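Local atomic coordinates of copper-containing nitrite reductase (Hyphomicrobium denitrificans 1NES1, PDB entry 6TFO), a protein that probably reduces nitrite to nitric oxide at a copper centre, with electrons from a cytochrome c, and works as a homotrimer. Residues C[146-151]-C[174-179]; C[184-189]-C[272-277]; C[299-304]-C[327-332]; C[319-324]-C[359-364]. All coordinates share one frame; numbering follows the deposited sequence.

Contact 1: C[146-151]-C[174-179]; sequences ADITRD and VELKGQ
A146 and G178 form a single backbone bridge between the loop residues 146-151 and the strand residues 174-179. The direct hydrogen bond of this bridge runs from Q179 N to A146 O, at 3.1 Å and 151°. The same oxygen meets G178 CA at 3.3 Å in a CA-H...O contact, so two neighbouring residues of the strand grip one carbonyl.

Water extends this polar join. One water accepts from A146 N and donates to K177 O. Another accepts from I148 N at 2.8 Å and donates to Q179 O at 3.1 Å.

The apolar part is carried by I148, L176 and A146. The side chains of I148 and L176 run alongside in opposite senses, with I148 CG2 3.9 Å from L176 CD2. I148 CG1 stands between its own backbone N and carbonyl carbon (chi1 51°), and comes within 3.9 Å of G178 CA. A side chain at G178 would run into CG1. A146 CB touches L176 CD1 at 4.0 Å.

Within the loop, D147 OD1 accepts from T149 N at 3.0 Å, from above the carboxylate plane. This is an Asx turn. D147 OD2 is bonded to H342, and Q179 OE1 accepts from T144 N, so both polar ends are held from outside. I148 also packs on Y188 of strand 184-191.

Residues 146-151 belong to the connection between strands 128-134 and 166-181. It links the N-terminal cupredoxin domain to the next one, and here it lies against a sheet strand of that second cupredoxin fold.

Contact 2: C[184-189]-C[272-277]; sequences TTYTYW and ITNGMY. With CU (copper (II) ion), chain J.
A type 1 copper site meets a sheet strand here, where the copper ligand M276 packs on W189. M276 SD binds the copper at 2.5 Å, and H222, C263 and H271 complete the site. W189 CB is 3.7 Å from M276 CG. The first torsion of M276 sets CG beside its backbone N (chi1 -57°), and that brings it within 3.1 Å of W189 O.

N274 fills the middle of the contact. Its OD1 sits over the centre of one face of the W189 ring, 3.3 Å from CD2. Ring and amide planes are 85° apart, so the amide stands upright on the indole. The other branch of the amide, ND2, approaches Y186 OH at 2.7 Å, near the plane of that ring. A water joins Y186 OH to T273 OG1, donating to the latter at 2.8 Å.

The N274 carbonyl faces the strand. W189 N donates to it at 3.0 Å, a bent bond (137°) that arrives from above the carbonyl plane. Y188 CA adds a CA-H...O contact of 3.2 Å to the same oxygen. G275 then leaves the helix with positive phi in a Schellman motif, where a side chain would press on W189 O.

W189 also meets the ring of H271 and packs on T102 of the second subunit. An alanine in place of W189 would probably leave N274 OD1 without the ring beneath it and open a gap beside H271.

This geometry belongs to the cupredoxin type 1 site, whose Cys, His and Met ligands C263, H271 and M276 come from one run of chain.

Contact 3: C[299-304]-C[327-332]; sequences QGEIYT and EYFLFN
A classic beta bulge sits where E327 and Y328 both face I302, in an antiparallel pair of strands at the edge of a cupredoxin sheet. I302 O takes two bonds, from E327 N and from Y328 N, each at 3.0 Å. I302 N returns one to Y328 O. G300 and L330 form a hydrogen-bonded pair, with L330 N to G300 O at 2.7 Å nearly straight (171°).

E301 lies on the face shared with Q299, F329 and F331. Its CB is 3.6 Å from Y328 O. CG sits beside the backbone N (chi1 -40°) and meets F329 CE1 at 3.6 Å. The chain bends at chi2 (108°), turning the carboxylate to donors on other residues. OE1 accepts from Y303 OH at 2.7 Å, on its anti side but somewhat out of plane, and from N362 N. OE2 accepts from F363 N. The buried carboxylate therefore has three donors, likely to stabilise its charge. An alanine here would probably leave Y303 OH and the backbone N atoms of N362 and F363 without this acceptor, and F329 CE1 without its contact with CG.

The other face carries I302, Y328 and L330, packed toward L180. T304 OG1, bonded to K306 O, lies at the edge of the Y328 ring, in its plane and 3.5 Å from CE1. I302 CD1 and L330 CD1 touch at 3.4 Å, tighter than usual for methyl carbons.

Contact 4: C[319-324]-C[359-364]; sequences EKLISE and GGPNFT
P361 opens the contact by touching L321 of the helical segment 319-324. Its peptide bond is cis, and it turns the chain as strand 351-360 ends. P361 CG is 4.1 Å from L321 CD1, and the two side chains cross at about a right angle.

N362 follows and lies against E324. The amide and carboxylate planes are 5° apart and stacked, with N362 CG 3.8 Å from E324 CG. No hydrogen bond joins the two groups. Their polar ends are held by others: E324 OE2 makes a salt bridge with R423 of the second subunit, and N362 ND2 bonds to Y303 OH and to S422 OG of the second subunit. N362 ND2 also stands 3.7 Å from L321 O, and that oxygen bonds to the same S422.

F363 comes last. Its ring turns an edge to E324 O, which lies in the ring plane 3.4 Å from CZ. F363 CE1 meets E324 CB at 4.1 Å. E324 has left the helix with positive phi, in a Schellman motif, and E324 N bonds back to L321 O. The F363 ring also meets that of F329, edge-to-face.

The short helix 318-323 thus covers the turn after strand 351-360. T273 of helix 268-274 packs on L321 and P361, and I272 on P361. The second subunit packs on N362 and bonds to L321 O and E324 through S422 and R423.

Every pair of contacts touches except contacts 1 and 4. Contacts 1 and 2 lie on the neighbouring strands 166-181 and 184-191, where L176 O meets Y188 N at 2.8 Å. Centres lie about 9 Å apart between contacts 2 and 3, joined by T273 OG1 to E301 O at 2.6 Å, and between contacts 3 and 4, where E301 N meets G360 O. Contact 2 holds the type 1 copper ligand M276, whose side chain is about 9 Å from that of L176 in contact 1. In contact 4 the P361 side chain is about 8 Å from that of H262, a ligand of the other copper site. Contacts 2 and 4 both touch the second subunit.

Contact 1: C[146-151]-C[174-179]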
# COMPACT_ATOMS: atom_id res chain seq x y z
N ALA C 146 18.32 32.54 -16.32
CA ALA C 146 18.93 33.81 -15.86
C ALA C 146 19.64 33.57 -14.53
O ALA C 146 19.12 32.76 -13.71
CB ALA C 146 17.88 34.88 -15.73
N ASP C 147 20.81 34.20 -14.34
CA ASP C 147 21.47 34.31 -13.01
C ASP C 147 20.64 35.29 -12.18
O ASP C 147 20.62 36.48 -12.55
CB ASP C 147 22.93 34.76 -13.15
CG ASP C 147 23.53 35.28 -11.86
OD1 ASP C 147 23.08 34.86 -10.78
OD2 ASP C 147 24.44 36.11 -11.94
N ILE C 148 19.96 34.82 -11.12
CA ILE C 148 19.07 35.64 -10.24
C ILE C 148 19.77 35.98 -8.91
O ILE C 148 19.13 36.62 -8.03
CB ILE C 148 17.70 34.95 -10.04
CG1 ILE C 148 17.80 33.49 -9.59
CG2 ILE C 148 16.87 35.09 -11.31
CD1 ILE C 148 18.31 33.29 -8.19
N THR C 149 21.03 35.59 -8.74
CA THR C 149 21.82 35.86 -7.52
C THR C 149 22.26 37.32 -7.50
O THR C 149 23.01 37.74 -8.42
CB THR C 149 23.00 34.89 -7.42
OG1 THR C 149 22.45 33.59 -7.21
CG2 THR C 149 23.98 35.25 -6.32
N ARG C 150 21.82 38.07 -6.49
CA ARG C 150 22.38 39.40 -6.11
C ARG C 150 23.84 39.26 -5.69
O ARG C 150 24.14 38.52 -4.74
CB ARG C 150 21.58 39.96 -4.93
CG ARG C 150 22.05 41.33 -4.46
CD ARG C 150 21.74 42.42 -5.45
NE ARG C 150 20.31 42.56 -5.64
CZ ARG C 150 19.75 43.28 -6.60
NH1 ARG C 150 20.51 43.91 -7.47
NH2 ARG C 150 18.44 43.34 -6.72
N ASP C 151 24.75 39.97 -6.36
CA ASP C 151 26.16 40.03 -5.88
C ASP C 151 26.12 40.64 -4.48
O ASP C 151 25.38 41.59 -4.25
CB ASP C 151 27.06 40.79 -6.85
CG ASP C 151 28.51 40.54 -6.53
OD1 ASP C 151 29.03 41.20 -5.60
OD2 ASP C 151 29.09 39.62 -7.14
N VAL C 174 9.32 41.25 -11.28
CA VAL C 174 9.61 40.39 -12.47
C VAL C 174 9.52 38.92 -12.06
O VAL C 174 10.23 38.53 -11.10
CB VAL C 174 10.99 40.70 -13.06
CG1 VAL C 174 11.35 39.74 -14.17
CG2 VAL C 174 11.08 42.15 -13.52
N GLU C 175 8.67 38.15 -12.75
CA GLU C 175 8.57 36.67 -12.64
C GLU C 175 9.46 36.08 -13.73
O GLU C 175 9.36 36.55 -14.90
CB GLU C 175 7.12 36.21 -12.78
CG GLU C 175 6.17 36.89 -11.81
CD GLU C 175 4.69 36.61 -12.05
OE1 GLU C 175 3.85 37.05 -11.24
OE2 GLU C 175 4.39 35.98 -13.05
N LEU C 176 10.37 35.19 -13.37
CA LEU C 176 11.34 34.65 -14.36
C LEU C 176 11.99 33.38 -13.83
O LEU C 176 12.08 33.22 -12.60
CB LEU C 176 12.39 35.73 -14.69
CG LEU C 176 13.62 35.78 -13.79
CD1 LEU C 176 14.66 36.73 -14.35
CD2 LEU C 176 13.26 36.20 -12.38
N LYS C 177 12.39 32.50 -14.75
CA LYS C 177 13.13 31.25 -14.45
C LYS C 177 14.55 31.65 -14.09
O LYS C 177 15.12 32.51 -14.81
CB LYS C 177 13.14 30.28 -15.63
CG LYS C 177 11.92 29.37 -15.71
CD LYS C 177 11.78 28.70 -17.06
CE LYS C 177 10.35 28.34 -17.41
NZ LYS C 177 10.21 28.06 -18.85
N GLY C 178 15.07 31.04 -13.04
CA GLY C 178 16.43 31.29 -12.52
C GLY C 178 17.18 30.01 -12.32
O GLY C 178 16.52 28.96 -12.20
N GLN C 179 18.51 30.07 -12.33
CA GLN C 179 19.40 28.92 -12.09
C GLN C 179 19.49 28.70 -10.57
O GLN C 179 20.29 29.39 -9.91
CB GLN C 179 20.74 29.19 -12.78
CG GLN C 179 21.55 27.94 -13.04
CD GLN C 179 20.97 27.12 -14.17
OE1 GLN C 179 20.44 27.66 -15.16
NE2 GLN C 179 21.05 25.81 -14.04
O HOH W 1 15.36 33.37 -17.15
O HOH W 2 20.95 32.43 -10.17

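Contact 2: C[184-189]-C[272-277]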
# COMPACT_ATOMS: atom_id res chain seq x y z
N THR C 184 19.65 22.69 -12.34
CA THR C 184 18.26 22.76 -11.83
C THR C 184 17.78 24.21 -11.85
O THR C 184 18.57 25.12 -11.52
CB THR C 184 18.07 21.98 -10.52
OG1 THR C 184 17.27 22.69 -9.59
CG2 THR C 184 19.37 21.57 -9.87
N THR C 185 16.54 24.40 -12.30
CA THR C 185 15.91 25.72 -12.49
C THR C 185 14.66 25.79 -11.60
O THR C 185 14.32 24.77 -10.98
CB THR C 185 15.65 25.98 -13.98
OG1 THR C 185 14.64 25.08 -14.42
CG2 THR C 185 16.90 25.81 -14.82
N TYR C 186 14.06 26.97 -11.52
CA TYR C 186 12.91 27.31 -10.65
C TYR C 186 12.36 28.63 -11.16
O TYR C 186 13.11 29.39 -11.76
CB TYR C 186 13.33 27.35 -9.17
CG TYR C 186 12.21 27.55 -8.18
CD1 TYR C 186 11.41 26.49 -7.76
CD2 TYR C 186 11.94 28.80 -7.65
CE1 TYR C 186 10.37 26.68 -6.87
CE2 TYR C 186 10.90 29.00 -6.74
CZ TYR C 186 10.11 27.93 -6.34
OH TYR C 186 9.09 28.14 -5.43
N THR C 187 11.07 28.88 -10.97
CA THR C 187 10.42 30.14 -11.38
C THR C 187 10.46 31.05 -10.16
O THR C 187 9.70 30.80 -9.19
CB THR C 187 9.02 29.92 -11.96
OG1 THR C 187 9.19 29.20 -13.18
CG2 THR C 187 8.27 31.20 -12.22
N TYR C 188 11.37 32.02 -10.20
CA TYR C 188 11.52 33.07 -9.17
C TYR C 188 10.54 34.20 -9.47
O TYR C 188 10.24 34.48 -10.67
CB TYR C 188 12.96 33.58 -9.15
CG TYR C 188 13.98 32.58 -8.64
CD1 TYR C 188 14.57 31.67 -9.49
CD2 TYR C 188 14.35 32.56 -7.31
CE1 TYR C 188 15.53 30.78 -9.04
CE2 TYR C 188 15.31 31.68 -6.84
CZ TYR C 188 15.90 30.79 -7.71
OH TYR C 188 16.81 29.88 -7.24
N TRP C 189 10.02 34.79 -8.39
CA TRP C 189 9.40 36.13 -8.35
C TRP C 189 10.36 37.08 -7.62
O TRP C 189 10.82 36.73 -6.52
CB TRP C 189 8.02 36.09 -7.68
CG TRP C 189 7.08 35.10 -8.28
CD1 TRP C 189 7.19 34.49 -9.49
CD2 TRP C 189 5.83 34.65 -7.71
NE1 TRP C 189 6.12 33.67 -9.70
CE2 TRP C 189 5.27 33.73 -8.62
CE3 TRP C 189 5.15 34.90 -6.52
CZ2 TRP C 189 4.06 33.08 -8.38
CZ3 TRP C 189 3.95 34.27 -6.29
CH2 TRP C 189 3.41 33.37 -7.21
N ILE C 272 7.26 35.41 -0.95
CA ILE C 272 8.56 35.50 -0.24
C ILE C 272 9.47 34.34 -0.66
O ILE C 272 10.57 34.65 -1.16
CB ILE C 272 8.37 35.64 1.28
CG1 ILE C 272 7.79 37.02 1.63
CG2 ILE C 272 9.67 35.37 2.03
CD1 ILE C 272 7.30 37.13 3.06
N THR C 273 9.04 33.08 -0.53
CA THR C 273 9.88 31.90 -0.91
C THR C 273 10.39 32.05 -2.35
O THR C 273 11.55 31.64 -2.62
CB THR C 273 9.17 30.55 -0.72
OG1 THR C 273 10.11 29.53 -1.07
CG2 THR C 273 7.92 30.38 -1.56
N ASN C 274 9.58 32.62 -3.23
CA ASN C 274 9.88 32.74 -4.69
C ASN C 274 10.96 33.79 -4.93
O ASN C 274 11.58 33.72 -6.00
CB ASN C 274 8.61 33.01 -5.49
CG ASN C 274 7.82 31.75 -5.78
OD1 ASN C 274 6.84 31.80 -6.51
ND2 ASN C 274 8.22 30.64 -5.20
N GLY C 275 11.16 34.72 -3.98
CA GLY C 275 12.38 35.55 -3.89
C GLY C 275 12.11 37.04 -3.67
O GLY C 275 13.09 37.81 -3.83
N MET C 276 10.89 37.43 -3.29
CA MET C 276 10.48 38.85 -3.21
C MET C 276 10.78 39.38 -1.79
O MET C 276 9.84 39.64 -1.01
CB MET C 276 9.01 39.04 -3.61
CG MET C 276 8.71 38.51 -5.02
SD MET C 276 7.17 39.12 -5.79
CE MET C 276 7.73 40.72 -6.33
N TYR C 277 12.08 39.55 -1.50
CA TYR C 277 12.57 40.17 -0.24
C TYR C 277 13.88 40.93 -0.50
O TYR C 277 14.62 40.57 -1.42
CB TYR C 277 12.74 39.10 0.85
CG TYR C 277 13.49 37.85 0.47
CD1 TYR C 277 14.88 37.76 0.61
CD2 TYR C 277 12.82 36.71 0.05
CE1 TYR C 277 15.57 36.59 0.32
CE2 TYR C 277 13.50 35.53 -0.24
CZ TYR C 277 14.88 35.47 -0.10
OH TYR C 277 15.55 34.32 -0.38
CU CU J . 4.75 39.38 -5.19
O HOH W 3 9.04 27.34 -2.39

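Contact 3: C[299-304]-C[327-332]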
# COMPACT_ATOMS: atom_id res chain seq x y z
N GLN C 299 19.05 35.40 3.60
CA GLN C 299 18.80 33.94 3.66
C GLN C 299 17.32 33.71 3.40
O GLN C 299 16.48 34.45 3.96
CB GLN C 299 19.23 33.36 5.01
CG GLN C 299 18.81 31.92 5.24
CD GLN C 299 19.35 31.42 6.55
OE1 GLN C 299 20.48 31.75 6.94
NE2 GLN C 299 18.54 30.62 7.24
N GLY C 300 17.01 32.69 2.62
CA GLY C 300 15.62 32.24 2.43
C GLY C 300 15.55 30.77 2.10
O GLY C 300 16.63 30.13 1.93
N GLU C 301 14.33 30.28 2.01
CA GLU C 301 14.03 28.85 1.76
C GLU C 301 13.21 28.72 0.46
O GLU C 301 12.43 29.63 0.12
CB GLU C 301 13.27 28.22 2.94
CG GLU C 301 13.73 28.65 4.33
CD GLU C 301 12.78 29.57 5.09
OE1 GLU C 301 11.55 29.47 4.87
OE2 GLU C 301 13.27 30.36 5.92
N ILE C 302 13.39 27.61 -0.24
CA ILE C 302 12.57 27.22 -1.41
C ILE C 302 12.02 25.80 -1.15
O ILE C 302 12.77 24.95 -0.63
CB ILE C 302 13.38 27.38 -2.72
CG1 ILE C 302 13.57 28.87 -3.05
CG2 ILE C 302 12.74 26.63 -3.88
CD1 ILE C 302 14.40 29.14 -4.28
N TYR C 303 10.74 25.62 -1.44
CA TYR C 303 9.92 24.43 -1.11
C TYR C 303 9.56 23.72 -2.42
O TYR C 303 8.57 24.09 -3.07
CB TYR C 303 8.68 24.86 -0.33
CG TYR C 303 8.96 25.53 0.98
CD1 TYR C 303 9.35 26.86 1.04
CD2 TYR C 303 8.86 24.84 2.18
CE1 TYR C 303 9.62 27.49 2.25
CE2 TYR C 303 9.11 25.45 3.40
CZ TYR C 303 9.50 26.78 3.44
OH TYR C 303 9.78 27.39 4.63
N THR C 304 10.38 22.75 -2.83
CA THR C 304 10.22 22.05 -4.13
C THR C 304 9.59 20.68 -3.92
O THR C 304 9.84 20.05 -2.87
CB THR C 304 11.56 21.93 -4.85
OG1 THR C 304 12.49 21.25 -4.00
CG2 THR C 304 12.12 23.27 -5.27
N GLU C 327 13.28 22.40 0.87
CA GLU C 327 14.33 21.54 0.27
C GLU C 327 15.60 22.36 0.10
O GLU C 327 16.68 21.79 0.22
CB GLU C 327 13.87 21.00 -1.09
CG GLU C 327 12.76 19.96 -1.00
CD GLU C 327 13.13 18.73 -0.19
OE1 GLU C 327 14.35 18.39 -0.11
OE2 GLU C 327 12.18 18.15 0.37
N TYR C 328 15.45 23.66 -0.18
CA TYR C 328 16.58 24.59 -0.41
C TYR C 328 16.61 25.67 0.68
O TYR C 328 15.56 26.29 0.97
CB TYR C 328 16.49 25.20 -1.81
CG TYR C 328 16.65 24.19 -2.93
CD1 TYR C 328 15.59 23.38 -3.33
CD2 TYR C 328 17.86 24.07 -3.60
CE1 TYR C 328 15.74 22.47 -4.36
CE2 TYR C 328 18.02 23.16 -4.63
CZ TYR C 328 16.96 22.36 -5.00
OH TYR C 328 17.11 21.47 -6.03
N PHE C 329 17.78 25.82 1.31
CA PHE C 329 18.17 26.96 2.19
C PHE C 329 19.25 27.74 1.45
O PHE C 329 20.34 27.14 1.20
CB PHE C 329 18.70 26.42 3.52
CG PHE C 329 17.63 26.04 4.50
CD1 PHE C 329 17.03 26.99 5.30
CD2 PHE C 329 17.22 24.72 4.62
CE1 PHE C 329 16.05 26.63 6.21
CE2 PHE C 329 16.24 24.37 5.53
CZ PHE C 329 15.66 25.33 6.33
N LEU C 330 18.99 29.00 1.09
CA LEU C 330 19.85 29.76 0.15
C LEU C 330 20.28 31.13 0.69
O LEU C 330 19.44 31.86 1.29
CB LEU C 330 19.10 29.94 -1.17
CG LEU C 330 18.54 28.65 -1.78
CD1 LEU C 330 17.55 29.00 -2.88
CD2 LEU C 330 19.66 27.76 -2.30
N PHE C 331 21.54 31.49 0.42
CA PHE C 331 22.05 32.89 0.45
C PHE C 331 21.91 33.47 -0.95
O PHE C 331 22.44 32.87 -1.88
CB PHE C 331 23.51 32.96 0.90
CG PHE C 331 23.76 32.58 2.34
CD1 PHE C 331 22.94 33.04 3.36
CD2 PHE C 331 24.84 31.77 2.68
CE1 PHE C 331 23.18 32.69 4.68
CE2 PHE C 331 25.09 31.43 4.00
CZ PHE C 331 24.26 31.88 4.99
N ASN C 332 21.19 34.59 -1.08
CA ASN C 332 21.10 35.41 -2.32
C ASN C 332 20.69 34.49 -3.47
O ASN C 332 21.32 34.54 -4.55
CB ASN C 332 22.42 36.15 -2.61
CG ASN C 332 22.79 37.20 -1.57
OD1 ASN C 332 22.31 37.17 -0.44
ND2 ASN C 332 23.64 38.13 -1.94

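Contact 4: C[319-324]-C[359-364]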
# COMPACT_ATOMS: atom_id res chain seq x y z
N GLU C 319 2.13 21.93 0.03
CA GLU C 319 2.02 21.24 1.34
C GLU C 319 3.33 21.40 2.11
O GLU C 319 3.26 21.52 3.33
CB GLU C 319 1.62 19.77 1.23
CG GLU C 319 0.38 19.45 2.07
CD GLU C 319 -0.92 20.14 1.60
OE1 GLU C 319 -1.74 19.43 0.95
OE2 GLU C 319 -1.11 21.37 1.86
N LYS C 320 4.47 21.46 1.43
CA LYS C 320 5.80 21.65 2.08
C LYS C 320 5.91 23.10 2.60
O LYS C 320 6.37 23.29 3.74
CB LYS C 320 6.92 21.30 1.11
CG LYS C 320 7.18 19.81 0.98
CD LYS C 320 8.25 19.52 -0.02
CE LYS C 320 8.38 18.04 -0.35
NZ LYS C 320 9.53 17.83 -1.27
N LEU C 321 5.46 24.08 1.81
CA LEU C 321 5.49 25.51 2.18
C LEU C 321 4.67 25.73 3.47
O LEU C 321 5.26 26.24 4.43
CB LEU C 321 4.95 26.36 1.02
CG LEU C 321 4.88 27.86 1.28
CD1 LEU C 321 6.25 28.43 1.62
CD2 LEU C 321 4.28 28.59 0.10
N ILE C 322 3.40 25.33 3.51
CA ILE C 322 2.53 25.60 4.70
C ILE C 322 2.94 24.74 5.90
O ILE C 322 2.53 25.08 7.03
CB ILE C 322 1.02 25.46 4.37
CG1 ILE C 322 0.61 24.03 4.03
CG2 ILE C 322 0.64 26.46 3.29
CD1 ILE C 322 -0.90 23.84 3.96
N SER C 323 3.71 23.68 5.69
CA SER C 323 4.20 22.77 6.77
C SER C 323 5.64 23.10 7.15
O SER C 323 6.16 22.44 8.06
CB SER C 323 4.12 21.31 6.37
OG SER C 323 2.85 20.99 5.83
N GLU C 324 6.28 24.04 6.44
CA GLU C 324 7.65 24.52 6.77
C GLU C 324 8.63 23.36 6.62
O GLU C 324 9.39 23.08 7.58
CB GLU C 324 7.69 25.11 8.19
CG GLU C 324 6.62 26.16 8.45
CD GLU C 324 6.72 26.88 9.78
OE1 GLU C 324 7.75 26.78 10.44
OE2 GLU C 324 5.75 27.53 10.14
N GLY C 359 14.73 36.88 4.62
CA GLY C 359 13.46 36.88 3.88
C GLY C 359 12.57 35.75 4.39
O GLY C 359 11.37 36.00 4.69
N GLY C 360 13.17 34.57 4.55
CA GLY C 360 12.48 33.38 5.09
C GLY C 360 11.85 32.55 3.97
O GLY C 360 12.57 32.12 3.07
N PRO C 361 10.51 32.33 3.96
CA PRO C 361 9.58 32.97 4.89
C PRO C 361 9.46 32.44 6.33
O PRO C 361 8.72 33.05 7.07
CB PRO C 361 8.22 32.68 4.24
CG PRO C 361 8.42 31.34 3.60
CD PRO C 361 9.81 31.45 3.01
N ASN C 362 10.12 31.34 6.70
CA ASN C 362 9.71 30.60 7.92
C ASN C 362 10.82 30.42 8.95
O ASN C 362 10.45 30.42 10.13
CB ASN C 362 9.08 29.26 7.53
CG ASN C 362 7.73 29.48 6.90
OD1 ASN C 362 6.93 30.24 7.42
ND2 ASN C 362 7.47 28.82 5.79
N PHE C 363 12.09 30.27 8.55
CA PHE C 363 13.19 29.79 9.43
C PHE C 363 14.08 30.93 9.94
O PHE C 363 14.53 31.80 9.15
CB PHE C 363 14.01 28.74 8.68
CG PHE C 363 13.33 27.40 8.61
CD1 PHE C 363 12.32 27.17 7.70
CD2 PHE C 363 13.66 26.39 9.50
CE1 PHE C 363 11.67 25.95 7.66
CE2 PHE C 363 13.01 25.17 9.46
CZ PHE C 363 12.02 24.96 8.54
N THR C 364 14.41 30.87 11.24
CA THR C 364 15.37 31.75 11.97
C THR C 364 16.79 31.26 11.70
O THR C 364 17.08 30.08 11.91
CB THR C 364 15.03 31.76 13.47
OG1 THR C 364 13.74 32.35 13.61
CG2 THR C 364 16.01 32.55 14.30